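Tyrosinase (Aspergillus oryzae, PDB 6JU8) probably oxidises L-tyrosine and L-dopa to L-dopaquinone with molecular oxygen at a dinuclear copper centre, a step of melanin biosynthesis. Local coordinates at residues 101-104 with 105-109. The protein carries 1 engineered substitution. Numbering follows the deposited sequence.
Sequences YTFP and TWHRV. With CU (copper (II) ion), chain C.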
loop_
_atom_site.group_PDB
_atom_site.type_symbol
_atom_site.label_atom_id
_atom_site.label_comp_id
_atom_site.label_asym_id
_atom_site.label_seq_id
_atom_site.Cartn_x
_atom_site.Cartn_y
_atom_site.Cartn_z
ATOM N N TYR A 101 -17.747 -5.324 -31.127
ATOM C CA TYR A 101 -16.837 -6.326 -31.684
ATOM C C TYR A 101 -15.470 -5.781 -32.048
ATOM O O TYR A 101 -14.536 -6.543 -32.286
ATOM C CB TYR A 101 -17.497 -7.000 -32.900
ATOM C CG TYR A 101 -18.897 -7.442 -32.539
ATOM C CD1 TYR A 101 -19.075 -8.482 -31.631
ATOM C CD2 TYR A 101 -20.019 -6.813 -33.073
ATOM C CE1 TYR A 101 -20.350 -8.901 -31.285
ATOM C CE2 TYR A 101 -21.290 -7.228 -32.727
ATOM C CZ TYR A 101 -21.449 -8.260 -31.828
ATOM O OH TYR A 101 -22.687 -8.714 -31.437
ATOM N N THR A 102 -15.336 -4.458 -32.110
ATOM C CA THR A 102 -14.043 -3.806 -32.282
ATOM C C THR A 102 -13.323 -3.599 -30.957
ATOM O O THR A 102 -12.251 -2.995 -30.940
ATOM C CB THR A 102 -14.255 -2.464 -33.025
ATOM O OG1 THR A 102 -15.349 -1.802 -32.368
ATOM C CG2 THR A 102 -14.601 -2.650 -34.500
ATOM N N PHE A 103 -13.855 -4.101 -29.850
ATOM C CA PHE A 103 -13.119 -3.998 -28.577
ATOM C C PHE A 103 -11.698 -4.501 -28.725
ATOM O O PHE A 103 -10.753 -3.802 -28.315
ATOM C CB PHE A 103 -13.911 -4.741 -27.486
ATOM C CG PHE A 103 -13.079 -5.137 -26.291
ATOM C CD1 PHE A 103 -12.759 -4.180 -25.322
ATOM C CD2 PHE A 103 -12.591 -6.439 -26.152
ATOM C CE1 PHE A 103 -11.967 -4.493 -24.235
ATOM C CE2 PHE A 103 -11.769 -6.747 -25.071
ATOM C CZ PHE A 103 -11.437 -5.771 -24.140
ATOM N N PRO A 104 -11.406 -5.678 -29.274
ATOM C CA PRO A 104 -9.990 -6.100 -29.318
ATOM C C PRO A 104 -9.154 -5.264 -30.259
ATOM O O PRO A 104 -7.950 -5.073 -30.011
ATOM C CB PRO A 104 -10.075 -7.553 -29.826
ATOM C CG PRO A 104 -11.480 -7.980 -29.482
ATOM C CD PRO A 104 -12.329 -6.747 -29.725
ATOM N N THR A 105 -9.742 -4.799 -31.381
ATOM C CA THR A 105 -8.885 -4.114 -32.362
ATOM C C THR A 105 -8.639 -2.672 -31.977
ATOM O O THR A 105 -7.519 -2.150 -32.150
ATOM C CB THR A 105 -9.485 -4.240 -33.777
ATOM O OG1 THR A 105 -10.863 -3.874 -33.670
ATOM C CG2 THR A 105 -9.371 -5.685 -34.257
ATOM N N TRP A 106 -9.648 -2.009 -31.399
ATOM C CA TRP A 106 -9.369 -0.653 -30.872
ATOM C C TRP A 106 -8.234 -0.727 -29.875
ATOM O O TRP A 106 -7.281 0.071 -29.903
ATOM C CB TRP A 106 -10.661 -0.059 -30.249
ATOM C CG TRP A 106 -10.426 1.383 -29.881
ATOM C CD1 TRP A 106 -10.686 2.461 -30.684
ATOM C CD2 TRP A 106 -9.887 1.897 -28.668
ATOM N NE1 TRP A 106 -10.336 3.640 -30.043
ATOM C CE2 TRP A 106 -9.839 3.302 -28.803
ATOM C CE3 TRP A 106 -9.418 1.305 -27.480
ATOM C CZ2 TRP A 106 -9.349 4.131 -27.790
ATOM C CZ3 TRP A 106 -8.941 2.133 -26.478
ATOM C CH2 TRP A 106 -8.902 3.536 -26.633
ATOM N N HIS A 107 -8.302 -1.693 -28.939
ATOM C CA HIS A 107 -7.261 -1.768 -27.917
ATOM C C HIS A 107 -5.936 -2.238 -28.479
ATOM O O HIS A 107 -4.887 -1.825 -27.942
ATOM C CB HIS A 107 -7.730 -2.658 -26.752
ATOM C CG HIS A 107 -8.768 -1.992 -25.913
ATOM N ND1 HIS A 107 -10.130 -2.013 -26.187
ATOM C CD2 HIS A 107 -8.658 -1.241 -24.792
ATOM C CE1 HIS A 107 -10.789 -1.321 -25.257
ATOM N NE2 HIS A 107 -9.914 -0.829 -24.399
ATOM N N ARG A 108 -5.908 -3.021 -29.556
ATOM C CA ARG A 108 -4.651 -3.407 -30.184
ATOM C C ARG A 108 -3.905 -2.155 -30.614
ATOM O O ARG A 108 -2.689 -2.033 -30.388
ATOM C CB ARG A 108 -4.922 -4.338 -31.373
ATOM C CG ARG A 108 -3.639 -4.673 -32.160
ATOM C CD ARG A 108 -3.827 -5.891 -33.067
ATOM N NE ARG A 108 -3.909 -7.119 -32.289
ATOM C CZ ARG A 108 -4.275 -8.305 -32.731
ATOM N NH1 ARG A 108 -4.603 -8.528 -34.002
ATOM N NH2 ARG A 108 -4.318 -9.328 -31.874
ATOM N N VAL A 109 -4.620 -1.211 -31.249
ATOM C CA VAL A 109 -3.965 0.028 -31.688
ATOM C C VAL A 109 -3.555 0.865 -30.491
ATOM O O VAL A 109 -2.457 1.456 -30.467
ATOM C CB VAL A 109 -4.884 0.820 -32.638
ATOM C CG1 VAL A 109 -4.175 2.097 -33.114
ATOM C CG2 VAL A 109 -5.313 0.024 -33.869
HETATM CU CU CU C . -10.847 0.006 -22.844
HETATM O O HOH W 1 -10.499 -1.054 -21.272
#
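H107 lies one turn on from F103, and folds back on it, at the N-terminal start of helix 103-129, one of the helices of the type-3 dicopper core of the tyrosinase common central domain. Metal coordination comes first: H107 NE2 binds the copper ion at 2.0 Å, with H71 and H98 completing the protein ligands and a water on the same metal.

The imidazole's other nitrogen is engaged too. H107 ND1 donates to F103 O at 2.8 Å, and this oxygen lies only 7° out of the ring plane, evidence that the bond helps fix the rotation of the ligand. H107 N reaches the same F103 O at 3.3 Å from the opposite face of the carbonyl plane, so one acceptor is gripped by both backbone and side chain of one residue. Two more i to i+4 backbone bonds continue the pattern: W106 N to T102 O, nearly straight, whose acceptor precedes the helix, and R108 N to P104 O.

Ring packing forms the third group. F103 CD1 lies 3.5 Å from H107 CE1, a position reached because F103 CG stands trans to the main-chain nitrogen (chi1 159°); the planes meet obliquely at 54°. W106 CE3 sits 3.5 Å above one imidazole face, over its centre, while the ring of H376, a ligand of the second copper, stacks with H107. F103 also meets H332 of that site, so the helix start that carries H107 touches ligands of the second copper.

Polar ends of this helix start are anchored farther off: R108 by a salt bridge to D380, W106 NE1 by R409 O, and T105 OG1 by S426 OG, the T105 hydroxyl oxygen lying 3.2 Å from T102 O.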